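Side-chain contacts in cysteine S-methyltransferase NleE (Escherichia coli O157:H7, PDB 4R29), which probably blocks host NF-kappa-B activation by S-adenosylmethionine-dependent methylation of a zinc-finger cysteine in the host proteins TAB2 and TAB3: residues 88-93 / 206-211; 168-173 / 192-197; 82-87 / 152-157. The protein carries 1 engineered substitution. All coordinates share one frame; numbering follows the deposited sequence.

Contact 1 of 3, residues 88-93 / 206-211. With SAM (S-adenosylmethionine), chain E.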
loop_
_atom_site.group_PDB
_atom_site.type_symbol
_atom_site.label_atom_id
_atom_site.label_comp_id
_atom_site.label_asym_id
_atom_site.label_seq_id
_atom_site.Cartn_x
_atom_site.Cartn_y
_atom_site.Cartn_z
ATOM N N SER A 88 -15.248 -7.283 -4.543
ATOM C CA SER A 88 -15.332 -6.309 -5.605
ATOM C C SER A 88 -14.202 -5.302 -5.461
ATOM O O SER A 88 -13.908 -4.817 -4.356
ATOM C CB SER A 88 -16.672 -5.566 -5.580
ATOM O OG SER A 88 -16.559 -4.361 -6.311
ATOM N N ARG A 89 -13.581 -5.007 -6.601
ATOM C CA ARG A 89 -12.616 -3.931 -6.753
ATOM C C ARG A 89 -13.077 -2.645 -6.050
ATOM O O ARG A 89 -12.256 -1.872 -5.539
ATOM C CB ARG A 89 -12.406 -3.673 -8.253
ATOM C CG ARG A 89 -12.169 -2.217 -8.618
ATOM C CD ARG A 89 -10.766 -1.830 -8.199
ATOM N NE ARG A 89 -10.496 -0.406 -8.371
ATOM C CZ ARG A 89 -9.403 0.189 -7.912
ATOM N NH1 ARG A 89 -8.497 -0.522 -7.250
ATOM N NH2 ARG A 89 -9.225 1.488 -8.102
ATOM N N ASN A 90 -14.388 -2.418 -6.041
ATOM C CA ASN A 90 -14.975 -1.244 -5.391
ATOM C C ASN A 90 -14.728 -1.146 -3.883
ATOM O O ASN A 90 -14.631 -0.047 -3.354
ATOM C CB ASN A 90 -16.468 -1.146 -5.695
ATOM C CG ASN A 90 -16.738 -0.900 -7.165
ATOM O OD1 ASN A 90 -15.976 -0.195 -7.837
ATOM N ND2 ASN A 90 -17.803 -1.502 -7.683
ATOM N N GLU A 91 -14.596 -2.292 -3.214
ATOM C CA GLU A 91 -14.306 -2.339 -1.773
ATOM C C GLU A 91 -12.864 -1.924 -1.437
ATOM O O GLU A 91 -12.535 -1.643 -0.276
ATOM C CB GLU A 91 -14.562 -3.741 -1.219
ATOM C CG GLU A 91 -15.953 -4.298 -1.470
ATOM C CD GLU A 91 -16.064 -5.775 -1.079
ATOM O OE1 GLU A 91 -15.815 -6.107 0.101
ATOM O OE2 GLU A 91 -16.387 -6.611 -1.947
ATOM N N ALA A 92 -12.004 -1.889 -2.452
ATOM C CA ALA A 92 -10.597 -1.620 -2.211
ATOM C C ALA A 92 -10.059 -0.534 -3.131
ATOM O O ALA A 92 -8.898 -0.570 -3.521
ATOM C CB ALA A 92 -9.783 -2.894 -2.360
ATOM N N SER A 93 -10.898 0.430 -3.481
ATOM C CA SER A 93 -10.476 1.479 -4.403
ATOM C C SER A 93 -9.991 2.731 -3.688
ATOM O O SER A 93 -9.498 3.645 -4.332
ATOM C CB SER A 93 -11.609 1.844 -5.364
ATOM O OG SER A 93 -12.747 2.288 -4.644
ATOM N N PRO A 206 -13.390 -12.072 -11.103
ATOM C CA PRO A 206 -12.955 -12.407 -12.466
ATOM C C PRO A 206 -13.626 -11.506 -13.496
ATOM O O PRO A 206 -12.966 -11.096 -14.438
ATOM C CB PRO A 206 -13.401 -13.862 -12.626
ATOM C CG PRO A 206 -13.367 -14.404 -11.239
ATOM C CD PRO A 206 -13.761 -13.263 -10.322
ATOM N N GLY A 207 -14.902 -11.180 -13.285
ATOM C CA GLY A 207 -15.631 -10.261 -14.140
ATOM C C GLY A 207 -15.081 -8.844 -14.151
ATOM O O GLY A 207 -14.996 -8.202 -15.205
ATOM N N GLU A 208 -14.709 -8.336 -12.983
ATOM C CA GLU A 208 -14.141 -6.993 -12.917
ATOM C C GLU A 208 -12.766 -6.917 -13.572
ATOM O O GLU A 208 -12.407 -5.900 -14.163
ATOM C CB GLU A 208 -14.066 -6.522 -11.474
ATOM C CG GLU A 208 -15.442 -6.395 -10.823
ATOM C CD GLU A 208 -15.339 -5.970 -9.386
ATOM O OE1 GLU A 208 -14.351 -6.382 -8.736
ATOM O OE2 GLU A 208 -16.231 -5.226 -8.916
ATOM N N ILE A 209 -12.013 -8.003 -13.478
ATOM C CA ILE A 209 -10.704 -8.076 -14.113
ATOM C C ILE A 209 -10.830 -8.094 -15.652
ATOM O O ILE A 209 -10.096 -7.381 -16.353
ATOM C CB ILE A 209 -9.903 -9.300 -13.620
ATOM C CG1 ILE A 209 -9.741 -9.282 -12.083
ATOM C CG2 ILE A 209 -8.557 -9.368 -14.323
ATOM C CD1 ILE A 209 -9.188 -10.619 -11.495
ATOM N N ASP A 210 -11.759 -8.897 -16.173
ATOM C CA ASP A 210 -12.023 -8.904 -17.613
ATOM C C ASP A 210 -12.379 -7.509 -18.064
ATOM O O ASP A 210 -11.842 -6.994 -19.038
ATOM C CB ASP A 210 -13.186 -9.817 -17.972
ATOM C CG ASP A 210 -12.846 -11.272 -17.837
ATOM O OD1 ASP A 210 -11.651 -11.619 -17.871
ATOM O OD2 ASP A 210 -13.788 -12.075 -17.702
ATOM N N SER A 211 -13.298 -6.896 -17.349
ATOM C CA SER A 211 -13.735 -5.569 -17.710
ATOM C C SER A 211 -12.560 -4.568 -17.709
ATOM O O SER A 211 -12.525 -3.649 -18.525
ATOM C CB SER A 211 -14.875 -5.140 -16.789
ATOM O OG SER A 211 -15.158 -3.768 -16.949
HETATM N N SAM E . -5.661 -0.384 -3.461
HETATM C CA SAM E . -5.859 -1.527 -4.354
HETATM C C SAM E . -6.011 -2.829 -3.577
HETATM O O SAM E . -6.561 -3.797 -4.114
HETATM O OXT SAM E . -5.562 -2.936 -2.423
HETATM C CB SAM E . -4.709 -1.699 -5.341
HETATM C CG SAM E . -4.658 -0.652 -6.442
HETATM S SD SAM E . -3.649 -1.147 -7.877
HETATM C CE SAM E . -3.948 0.349 -8.854
HETATM C "C5'" SAM E . -4.831 -2.232 -8.716
HETATM C "C4'" SAM E . -4.200 -2.844 -9.963
HETATM O "O4'" SAM E . -4.882 -4.033 -10.322
HETATM C "C3'" SAM E . -4.265 -1.905 -11.164
HETATM O "O3'" SAM E . -3.088 -1.128 -11.281
HETATM C "C2'" SAM E . -4.441 -2.846 -12.336
HETATM O "O2'" SAM E . -3.159 -3.115 -12.826
HETATM C "C1'" SAM E . -4.992 -4.136 -11.732
HETATM N N9 SAM E . -6.429 -4.353 -11.991
HETATM C C8 SAM E . -6.983 -5.477 -12.543
HETATM N N7 SAM E . -8.320 -5.336 -12.589
HETATM C C5 SAM E . -8.632 -4.132 -12.063
HETATM C C6 SAM E . -9.848 -3.492 -11.868
HETATM N N6 SAM E . -10.980 -4.085 -12.233
HETATM N N1 SAM E . -9.865 -2.241 -11.297
HETATM C C2 SAM E . -8.681 -1.637 -10.912
HETATM N N3 SAM E . -7.473 -2.277 -11.104
HETATM C C4 SAM E . -7.449 -3.509 -11.671
#
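The carboxylate of E208, on helix 206-219, meets the first turn of the loop 88-93. Each of its oxygens takes one bond. OE1 accepts from the backbone N of R89 at 2.7 Å and is nearly in line with the N-H (172°). OE2 accepts from S88 OG at 2.8 Å through its syn lone pair. Two bonds to neighbouring residues fix the rotation of the carboxylate.

The side chain of R89 leaves E208 and runs along the adenine of SAM. Its CB lies 3.4 Å from E208 OE1. CG already lies 3.5 Å from SAM N1, and the bend at chi2 (74°) carries CD and NE on along the adenine. CD comes within 3.3 Å of SAM N1. Here S88 also forms an ST turn: its OG accepts from N90 N at 2.9 Å and so holds the start of the short 3-10 segment 89-91. Further along R89, NE sits 3.4 Å from SAM C2. The guanidinium has SAM C2 over one face and S93 CB over the opposite face, both offset toward its rim. NH1, at the tip, is hydrogen-bonded to Y204 OH, itself of a SAM-binding residue. The backbone contributes weak bonds to SAM at both ends of the ligand: E208 O accepts from the adenine N6 at 3.0 Å, and A92 O accepts from the methionine N.

Contact 2 of 3, residues 168-173 / 192-197. With SAM (S-adenosylmethionine), chain E.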
loop_
_atom_site.group_PDB
_atom_site.type_symbol
_atom_site.label_atom_id
_atom_site.label_comp_id
_atom_site.label_asym_id
_atom_site.label_seq_id
_atom_site.Cartn_x
_atom_site.Cartn_y
_atom_site.Cartn_z
ATOM N N TYR A 168 5.023 -5.491 -9.621
ATOM C CA TYR A 168 5.290 -4.064 -9.553
ATOM C C TYR A 168 6.647 -3.702 -10.168
ATOM O O TYR A 168 6.784 -2.675 -10.827
ATOM C CB TYR A 168 5.255 -3.595 -8.116
ATOM C CG TYR A 168 5.538 -2.125 -7.960
ATOM C CD1 TYR A 168 4.535 -1.187 -8.175
ATOM C CD2 TYR A 168 6.800 -1.673 -7.596
ATOM C CE1 TYR A 168 4.774 0.159 -8.027
ATOM C CE2 TYR A 168 7.055 -0.323 -7.449
ATOM C CZ TYR A 168 6.034 0.588 -7.666
ATOM O OH TYR A 168 6.257 1.935 -7.527
ATOM N N ASN A 169 7.646 -4.539 -9.924
ATOM C CA ASN A 169 8.974 -4.313 -10.468
ATOM C C ASN A 169 9.001 -4.492 -11.980
ATOM O O ASN A 169 9.708 -3.790 -12.686
ATOM C CB ASN A 169 9.988 -5.254 -9.812
ATOM C CG ASN A 169 10.393 -4.797 -8.423
ATOM O OD1 ASN A 169 10.326 -3.612 -8.105
ATOM N ND2 ASN A 169 10.811 -5.739 -7.586
ATOM N N ILE A 170 8.236 -5.457 -12.471
ATOM C CA ILE A 170 8.147 -5.651 -13.895
ATOM C C ILE A 170 7.515 -4.421 -14.530
ATOM O O ILE A 170 8.035 -3.890 -15.510
ATOM C CB ILE A 170 7.314 -6.867 -14.235
ATOM C CG1 ILE A 170 8.078 -8.143 -13.885
ATOM C CG2 ILE A 170 6.925 -6.838 -15.710
ATOM C CD1 ILE A 170 7.252 -9.401 -14.123
ATOM N N LYS A 171 6.402 -3.959 -13.961
ATOM C CA LYS A 171 5.744 -2.764 -14.480
ATOM C C LYS A 171 6.718 -1.592 -14.524
ATOM O O LYS A 171 6.903 -0.974 -15.562
ATOM C CB LYS A 171 4.528 -2.372 -13.640
ATOM C CG LYS A 171 3.687 -1.249 -14.268
ATOM C CD LYS A 171 3.225 -0.246 -13.228
ATOM C CE LYS A 171 1.823 0.328 -13.535
ATOM N NZ LYS A 171 1.584 0.668 -14.985
ATOM N N ARG A 172 7.349 -1.282 -13.395
ATOM C CA ARG A 172 8.204 -0.105 -13.357
ATOM C C ARG A 172 9.462 -0.268 -14.245
ATOM O O ARG A 172 9.887 0.691 -14.881
ATOM C CB ARG A 172 8.541 0.311 -11.921
ATOM C CG ARG A 172 9.533 -0.574 -11.243
ATOM C CD ARG A 172 10.923 0.046 -11.185
ATOM N NE ARG A 172 11.902 -0.942 -10.724
ATOM C CZ ARG A 172 11.953 -1.416 -9.479
ATOM N NH1 ARG A 172 11.080 -0.991 -8.569
ATOM N NH2 ARG A 172 12.871 -2.320 -9.145
ATOM N N ASP A 173 10.025 -1.474 -14.322
ATOM C CA ASP A 173 11.139 -1.719 -15.246
ATOM C C ASP A 173 10.740 -1.442 -16.697
ATOM O O ASP A 173 11.470 -0.784 -17.446
ATOM C CB ASP A 173 11.690 -3.142 -15.101
ATOM C CG ASP A 173 12.433 -3.340 -13.790
ATOM O OD1 ASP A 173 12.588 -2.351 -13.042
ATOM O OD2 ASP A 173 12.868 -4.472 -13.503
ATOM N N MET A 192 -1.074 -3.833 -19.747
ATOM C CA MET A 192 -1.528 -4.997 -20.490
ATOM C C MET A 192 -0.686 -6.193 -20.048
ATOM O O MET A 192 -1.157 -7.324 -20.021
ATOM C CB MET A 192 -1.428 -4.773 -22.006
ATOM C CG MET A 192 -1.889 -5.963 -22.853
ATOM S SD MET A 192 -3.659 -6.397 -22.668
ATOM C CE MET A 192 -4.492 -5.264 -23.802
ATOM N N ILE A 193 0.557 -5.926 -19.660
ATOM C CA ILE A 193 1.467 -7.002 -19.281
ATOM C C ILE A 193 1.160 -7.611 -17.891
ATOM O O ILE A 193 1.236 -8.835 -17.702
ATOM C CB ILE A 193 2.946 -6.524 -19.285
ATOM C CG1 ILE A 193 3.323 -5.871 -20.624
ATOM C CG2 ILE A 193 3.864 -7.660 -18.929
ATOM C CD1 ILE A 193 3.613 -6.828 -21.729
ATOM N N ILE A 194 0.816 -6.774 -16.916
ATOM C CA ILE A 194 0.693 -7.293 -15.546
ATOM C C ILE A 194 -0.671 -7.124 -14.871
ATOM O O ILE A 194 -0.864 -7.601 -13.752
ATOM C CB ILE A 194 1.779 -6.705 -14.631
ATOM C CG1 ILE A 194 1.842 -5.183 -14.786
ATOM C CG2 ILE A 194 3.135 -7.334 -14.933
ATOM C CD1 ILE A 194 0.869 -4.442 -13.926
ATOM N N ALA A 195 -1.615 -6.467 -15.539
ATOM C CA ALA A 195 -2.840 -6.041 -14.862
ATOM C C ALA A 195 -3.709 -7.224 -14.423
ATOM O O ALA A 195 -4.224 -7.224 -13.319
ATOM C CB ALA A 195 -3.648 -5.051 -15.722
ATOM N N ARG A 196 -3.868 -8.225 -15.283
ATOM C CA ARG A 196 -4.675 -9.399 -14.945
ATOM C C ARG A 196 -4.063 -10.145 -13.771
ATOM O O ARG A 196 -4.762 -10.561 -12.841
ATOM C CB ARG A 196 -4.835 -10.348 -16.141
ATOM C CG ARG A 196 -5.564 -11.646 -15.780
ATOM C CD ARG A 196 -5.963 -12.478 -17.006
ATOM N NE ARG A 196 -6.840 -11.761 -17.924
ATOM C CZ ARG A 196 -8.169 -11.703 -17.834
ATOM N NH1 ARG A 196 -8.812 -12.307 -16.840
ATOM N NH2 ARG A 196 -8.863 -11.022 -18.737
ATOM N N GLU A 197 -2.748 -10.302 -13.812
ATOM C CA GLU A 197 -2.033 -10.920 -12.708
ATOM C C GLU A 197 -2.214 -10.140 -11.384
ATOM O O GLU A 197 -2.431 -10.741 -10.334
ATOM C CB GLU A 197 -0.557 -11.110 -13.078
ATOM C CG GLU A 197 -0.341 -12.052 -14.261
ATOM C CD GLU A 197 -0.545 -11.398 -15.648
ATOM O OE1 GLU A 197 -0.945 -10.212 -15.761
ATOM O OE2 GLU A 197 -0.279 -12.094 -16.650
HETATM N N SAM E . -5.661 -0.384 -3.461
HETATM C CA SAM E . -5.859 -1.527 -4.354
HETATM C C SAM E . -6.011 -2.829 -3.577
HETATM O O SAM E . -6.561 -3.797 -4.114
HETATM O OXT SAM E . -5.562 -2.936 -2.423
HETATM C CB SAM E . -4.709 -1.699 -5.341
HETATM C CG SAM E . -4.658 -0.652 -6.442
HETATM S SD SAM E . -3.649 -1.147 -7.877
HETATM C CE SAM E . -3.948 0.349 -8.854
HETATM C "C5'" SAM E . -4.831 -2.232 -8.716
HETATM C "C4'" SAM E . -4.200 -2.844 -9.963
HETATM O "O4'" SAM E . -4.882 -4.033 -10.322
HETATM C "C3'" SAM E . -4.265 -1.905 -11.164
HETATM O "O3'" SAM E . -3.088 -1.128 -11.281
HETATM C "C2'" SAM E . -4.441 -2.846 -12.336
HETATM O "O2'" SAM E . -3.159 -3.115 -12.826
HETATM C "C1'" SAM E . -4.992 -4.136 -11.732
HETATM N N9 SAM E . -6.429 -4.353 -11.991
HETATM C C8 SAM E . -6.983 -5.477 -12.543
HETATM N N7 SAM E . -8.320 -5.336 -12.589
HETATM C C5 SAM E . -8.632 -4.132 -12.063
HETATM C C6 SAM E . -9.848 -3.492 -11.868
HETATM N N6 SAM E . -10.980 -4.085 -12.233
HETATM N N1 SAM E . -9.865 -2.241 -11.297
HETATM C C2 SAM E . -8.681 -1.637 -10.912
HETATM N N3 SAM E . -7.473 -2.277 -11.104
HETATM C C4 SAM E . -7.449 -3.509 -11.671
#
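K171 and I194 mark the closest approach of two helical segments, with 6.9 Å between their CA atoms. The segments belong to helices 155-181 and 186-201, which follow each other in the chain and run in roughly opposite directions here. Segment 192-197 is kinked: the N-H groups of R196 and E197 miss the usual bond one turn back.

I194 carries the contact from its side. It is buried, and its CB points at the other helix. Its CG1 lies between the backbone N and the carbonyl carbon (chi1 49°), which puts the two branches on different partners. CG2 meets CG2 of I170 at 3.9 Å, methyl against methyl, and the two isoleucines lie alongside, pointing opposite ways. CG1 instead faces CB of K171 at 4.1 Å. K171 thus lends only the aliphatic root of its chain to this packing. Beyond CB the chain bends repeatedly and leads away, and its NZ pairs with S190 and E191. The E191 carboxylate also binds SAM, so K171 probably helps to position it.

The neighbour of I194 in sequence, A195, belongs to the ligand pocket. Its CB lies 3.5 Å from SAM O2', and its O lies 3.4 Å from SAM C8. Helix 186-201 sits between two others: I194 also packs on L167 of helix 155-181, while A195 touches Y212 and M213 of helix 206-219.

Contact 3 of 3, residues 82-87 / 152-157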
loop_
_atom_site.group_PDB
_atom_site.type_symbol
_atom_site.label_atom_id
_atom_site.label_comp_id
_atom_site.label_asym_id
_atom_site.label_seq_id
_atom_site.Cartn_x
_atom_site.Cartn_y
_atom_site.Cartn_z
ATOM N N GLU A 82 -11.750 -19.848 6.420
ATOM C CA GLU A 82 -11.164 -21.110 6.046
ATOM C C GLU A 82 -10.665 -20.958 4.613
ATOM O O GLU A 82 -9.673 -21.563 4.225
ATOM C CB GLU A 82 -12.220 -22.209 6.147
ATOM C CG GLU A 82 -11.672 -23.624 6.070
ATOM C CD GLU A 82 -12.752 -24.679 6.264
ATOM O OE1 GLU A 82 -13.710 -24.712 5.455
ATOM O OE2 GLU A 82 -12.644 -25.473 7.227
ATOM N N ALA A 83 -11.360 -20.129 3.836
ATOM C CA ALA A 83 -11.002 -19.860 2.440
ATOM C C ALA A 83 -11.553 -18.497 1.975
ATOM O O ALA A 83 -12.636 -18.075 2.384
ATOM C CB ALA A 83 -11.499 -20.982 1.535
ATOM N N PHE A 84 -10.811 -17.805 1.120
ATOM C CA PHE A 84 -11.249 -16.497 0.663
ATOM C C PHE A 84 -12.185 -16.573 -0.533
ATOM O O PHE A 84 -12.070 -17.473 -1.373
ATOM C CB PHE A 84 -10.052 -15.621 0.292
ATOM C CG PHE A 84 -9.055 -15.444 1.397
ATOM C CD1 PHE A 84 -9.281 -14.536 2.409
ATOM C CD2 PHE A 84 -7.877 -16.167 1.405
ATOM C CE1 PHE A 84 -8.355 -14.347 3.420
ATOM C CE2 PHE A 84 -6.946 -15.989 2.427
ATOM C CZ PHE A 84 -7.195 -15.071 3.435
ATOM N N GLU A 85 -13.103 -15.607 -0.592
ATOM C CA GLU A 85 -13.914 -15.327 -1.768
ATOM C C GLU A 85 -13.493 -13.981 -2.358
ATOM O O GLU A 85 -13.107 -13.076 -1.623
ATOM C CB GLU A 85 -15.393 -15.218 -1.381
ATOM C CG GLU A 85 -16.084 -16.525 -1.054
ATOM C CD GLU A 85 -17.463 -16.300 -0.454
ATOM O OE1 GLU A 85 -18.000 -15.171 -0.586
ATOM O OE2 GLU A 85 -18.005 -17.250 0.155
ATOM N N PRO A 86 -13.599 -13.834 -3.686
ATOM C CA PRO A 86 -13.301 -12.569 -4.364
ATOM C C PRO A 86 -14.122 -11.401 -3.835
ATOM O O PRO A 86 -15.320 -11.531 -3.566
ATOM C CB PRO A 86 -13.708 -12.849 -5.813
ATOM C CG PRO A 86 -13.543 -14.300 -5.976
ATOM C CD PRO A 86 -13.919 -14.907 -4.642
ATOM N N ILE A 87 -13.467 -10.256 -3.700
ATOM C CA ILE A 87 -14.143 -9.037 -3.330
ATOM C C ILE A 87 -14.383 -8.282 -4.618
ATOM O O ILE A 87 -13.784 -8.584 -5.659
ATOM C CB ILE A 87 -13.249 -8.137 -2.436
ATOM C CG1 ILE A 87 -11.937 -7.817 -3.165
ATOM C CG2 ILE A 87 -12.960 -8.813 -1.115
ATOM C CD1 ILE A 87 -11.206 -6.568 -2.670
ATOM N N ASN A 152 -0.487 -12.262 7.902
ATOM C CA ASN A 152 0.622 -13.156 8.232
ATOM C C ASN A 152 0.098 -14.520 8.681
ATOM O O ASN A 152 0.830 -15.517 8.712
ATOM C CB ASN A 152 1.452 -12.539 9.351
ATOM C CG ASN A 152 2.895 -12.961 9.298
ATOM O OD1 ASN A 152 3.415 -13.319 8.234
ATOM N ND2 ASN A 152 3.559 -12.923 10.444
ATOM N N ASP A 153 -1.183 -14.551 9.034
ATOM C CA ASP A 153 -1.813 -15.755 9.567
ATOM C C ASP A 153 -2.443 -16.576 8.453
ATOM O O ASP A 153 -3.194 -17.507 8.708
ATOM C CB ASP A 153 -2.837 -15.419 10.673
ATOM C CG ASP A 153 -3.789 -14.278 10.290
ATOM O OD1 ASP A 153 -3.560 -13.581 9.281
ATOM O OD2 ASP A 153 -4.775 -14.061 11.018
ATOM N N SER A 154 -2.142 -16.210 7.213
ATOM C CA SER A 154 -2.512 -17.029 6.065
ATOM C C SER A 154 -1.299 -17.110 5.167
ATOM O O SER A 154 -0.657 -16.095 4.922
ATOM C CB SER A 154 -3.667 -16.412 5.286
ATOM O OG SER A 154 -3.681 -16.901 3.950
ATOM N N PRO A 155 -0.990 -18.316 4.663
ATOM C CA PRO A 155 0.200 -18.503 3.828
ATOM C C PRO A 155 0.111 -17.700 2.529
ATOM O O PRO A 155 1.149 -17.393 1.953
ATOM C CB PRO A 155 0.200 -20.012 3.548
ATOM C CG PRO A 155 -1.232 -20.413 3.673
ATOM C CD PRO A 155 -1.806 -19.541 4.753
ATOM N N LEU A 156 -1.101 -17.348 2.099
ATOM C CA LEU A 156 -1.272 -16.507 0.918
ATOM C C LEU A 156 -0.810 -15.056 1.127
ATOM O O LEU A 156 -0.492 -14.359 0.171
ATOM C CB LEU A 156 -2.728 -16.524 0.445
ATOM C CG LEU A 156 -3.253 -17.810 -0.205
ATOM C CD1 LEU A 156 -4.757 -17.755 -0.379
ATOM C CD2 LEU A 156 -2.589 -18.041 -1.544
ATOM N N GLY A 157 -0.774 -14.601 2.370
ATOM C CA GLY A 157 -0.454 -13.215 2.652
ATOM C C GLY A 157 0.875 -12.790 2.082
ATOM O O GLY A 157 0.936 -11.967 1.168
#
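F84 spans the gap between the loop 82-87 and the start of helix 155-181. The backbones are far apart, with 10.0 Å between the CA atoms of F84 and L156. The ring of F84, met by S154 and L156, bridges that gap.

The packed part is small. CB of F84 points toward the helix start, and the ring presents an edge to its two partners. CE2 lies 3.7 Å from S154 OG, which is in the plane of the ring. CD2 lies 3.9 Å from L156 CD1, also at the edge and near the ring plane. A single methyl of the leucine therefore does the touching, with its side chain running counter to that of the phenylalanine. F84 and L156 are partly exposed, whereas S154 is buried.

The rest of the contact is loose. Beyond the ring the loop 82-87 does not touch the helix start, and its neighbours on either side of F84 face solvent. The carboxylate of D153 forms a salt bridge with R151. The ring of F84 also packs on P108, beside the SAM-binding residue R107.

S154 is the N-cap of helix 155-181, which follows strand 145-151 in this Rossmann-like fold. Its OG lies anti to its own backbone N (chi1 158°) and accepts the N-H of L156 at 3.2 Å. The N-H of G157 goes to S154 O at 3.0 Å. The serine oxygen thus has the helix N-H as a bonded partner and the ring edge as a neighbour. Ring-edge hydrogens are slightly positive, so this placement is probably mildly favourable, but the join across the segments is essentially van der Waals.

In the fold
Contacts 1 and 2 both touch SAM: segment 88-93 bears on its adenine and methionine parts, segment 206-211 on its adenine, segment 192-197 on the ribose and adenine. Their centres are 17 Å apart, and R196 NH2 of contact 2 forms a salt bridge to D210 OD1 of contact 1 at 3.0 Å. Contact 3 is more remote from SAM, with the F84 side chain about 13 Å from it. It joins contact 1 through the continuous loop 82-93, where I87 CD1 lies 4.0 Å from A92 CB. Contacts 2 and 3 share helix 155-181 but do not touch; their nearest atoms are about 11 Å apart.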